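Local coordinates for protein beta-galactosidase (Marinomonas sp. ef1, PDB 6Y2K) that hydrolyses terminal, non-reducing beta-D-galactose residues in beta-galactosides as a cold-active, hexameric GH42 glycosidase, at residues Gly129-Ala135 with His233-Asp238. Numbering follows the deposited sequence.
Sequences GHHPAVA and HSAGRD
Two neighbouring alpha-to-beta loops of the (beta/alpha)8 TIM barrel meet at the N-terminal end of the barrel strands: 129-135 links helix 111-128 to strand 134-138, while 233-238 links helix 205-233 to the adjacent parallel strand 238-244. The backbones approach at both ends, CA to CA 4.1 Å for G129 and S234 and 5.2 Å for A135 and R237, and diverge at the turns between. Each contains a beta turn, type I over H131-V134 and type II over S234-R237; G236, at phi/psi 89/-14, takes the position that suits glycine. At the helix ends, G129 CA makes a CA-H...O contact of 3.4 Å with H233 O, and a G129 beta carbon would clash with that oxygen; S234 OG donates to G129 O at 2.8 Å. R237 (chi1 m, chi2 p, then extended) spans the gap and hydrogen-bonds the first and last carbonyls of the type I turn: NH1 to H131 O at 3.0 Å and NE to V134 O at 2.9 Å. R237 NH2 turns back to hydrogen-bond A235 O at 3.2 Å, while G129 O sits over one guanidinium face, 3.3 Å from R237 CZ. Parallel sheet pairing begins with D238 N donating to A135 O at 3.2 Å; the D238 carboxylate forms a salt bridge with R309. Back at the helix ends, one of three bridging waters lies 2.9 Å from H130 NE2 and accepts from A235 N at 3.0 Å.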
# COMPACT_ATOMS: atom_id res chain seq x y z
N GLY A 129 -55.47 -20.16 -29.44
CA GLY A 129 -54.70 -21.39 -29.56
C GLY A 129 -54.49 -21.92 -30.97
O GLY A 129 -53.54 -22.66 -31.22
N HIS A 130 -55.39 -21.55 -31.89
CA HIS A 130 -55.26 -21.92 -33.32
C HIS A 130 -55.08 -20.72 -34.26
O HIS A 130 -55.21 -20.86 -35.48
CB HIS A 130 -56.46 -22.77 -33.74
CG HIS A 130 -56.56 -24.06 -32.98
ND1 HIS A 130 -57.76 -24.54 -32.49
CD2 HIS A 130 -55.62 -24.94 -32.59
CE1 HIS A 130 -57.54 -25.67 -31.85
NE2 HIS A 130 -56.25 -25.94 -31.90
N HIS A 131 -54.75 -19.56 -33.71
CA HIS A 131 -54.50 -18.37 -34.51
C HIS A 131 -53.21 -18.61 -35.32
O HIS A 131 -52.22 -19.09 -34.74
CB HIS A 131 -54.37 -17.15 -33.60
CG HIS A 131 -54.44 -15.85 -34.33
ND1 HIS A 131 -53.45 -15.42 -35.17
CD2 HIS A 131 -55.39 -14.88 -34.33
CE1 HIS A 131 -53.78 -14.24 -35.67
NE2 HIS A 131 -54.95 -13.89 -35.17
N PRO A 132 -53.21 -18.32 -36.64
CA PRO A 132 -52.03 -18.62 -37.46
C PRO A 132 -50.77 -17.81 -37.14
O PRO A 132 -49.68 -18.21 -37.52
CB PRO A 132 -52.51 -18.34 -38.90
CG PRO A 132 -53.66 -17.42 -38.76
CD PRO A 132 -54.32 -17.76 -37.45
N ALA A 133 -50.93 -16.66 -36.49
CA ALA A 133 -49.80 -15.88 -35.96
C ALA A 133 -49.09 -16.53 -34.77
O ALA A 133 -47.91 -16.29 -34.57
CB ALA A 133 -50.25 -14.46 -35.57
N VAL A 134 -49.80 -17.32 -33.97
CA VAL A 134 -49.26 -17.81 -32.70
C VAL A 134 -48.45 -19.08 -32.93
O VAL A 134 -49.00 -20.12 -33.26
CB VAL A 134 -50.37 -18.03 -31.65
CG1 VAL A 134 -49.80 -18.60 -30.35
CG2 VAL A 134 -51.10 -16.72 -31.37
N ALA A 135 -47.13 -18.96 -32.75
CA ALA A 135 -46.21 -20.09 -32.91
C ALA A 135 -45.84 -20.75 -31.59
O ALA A 135 -45.41 -21.90 -31.57
CB ALA A 135 -44.95 -19.61 -33.62
N HIS A 233 -55.71 -27.01 -26.20
CA HIS A 233 -56.27 -25.99 -27.08
C HIS A 233 -55.30 -25.32 -28.04
O HIS A 233 -55.73 -24.53 -28.88
CB HIS A 233 -56.98 -24.92 -26.24
CG HIS A 233 -58.13 -25.47 -25.46
ND1 HIS A 233 -59.31 -25.87 -26.05
CD2 HIS A 233 -58.27 -25.70 -24.13
CE1 HIS A 233 -60.13 -26.32 -25.12
NE2 HIS A 233 -59.53 -26.23 -23.95
N SER A 234 -54.00 -25.63 -27.94
CA SER A 234 -53.00 -25.06 -28.84
C SER A 234 -51.94 -26.08 -29.25
O SER A 234 -50.73 -25.83 -29.14
CB SER A 234 -52.37 -23.81 -28.21
OG SER A 234 -51.71 -23.01 -29.19
N ALA A 235 -52.42 -27.22 -29.75
CA ALA A 235 -51.56 -28.28 -30.29
C ALA A 235 -50.61 -27.74 -31.35
O ALA A 235 -50.98 -26.89 -32.17
CB ALA A 235 -52.41 -29.40 -30.88
N GLY A 236 -49.37 -28.22 -31.30
CA GLY A 236 -48.34 -27.80 -32.25
C GLY A 236 -47.53 -26.57 -31.86
O GLY A 236 -46.50 -26.32 -32.48
N ARG A 237 -47.99 -25.80 -30.87
CA ARG A 237 -47.28 -24.59 -30.43
C ARG A 237 -46.19 -24.95 -29.40
O ARG A 237 -46.43 -25.78 -28.52
CB ARG A 237 -48.25 -23.57 -29.82
CG ARG A 237 -48.96 -22.70 -30.84
CD ARG A 237 -49.85 -23.47 -31.81
NE ARG A 237 -50.50 -22.57 -32.76
CZ ARG A 237 -51.38 -22.94 -33.69
NH1 ARG A 237 -51.90 -22.02 -34.50
NH2 ARG A 237 -51.75 -24.21 -33.81
N ASP A 238 -45.02 -24.33 -29.51
CA ASP A 238 -43.94 -24.53 -28.54
C ASP A 238 -44.30 -23.86 -27.22
O ASP A 238 -44.57 -22.66 -27.19
CB ASP A 238 -42.62 -23.93 -29.04
CG ASP A 238 -42.01 -24.70 -30.19
OD1 ASP A 238 -42.10 -25.94 -30.22
OD2 ASP A 238 -41.39 -24.06 -31.05
O HOH W 1 -55.35 -27.97 -30.03
O HOH W 2 -52.94 -22.53 -37.36
O HOH W 3 -45.15 -23.61 -33.67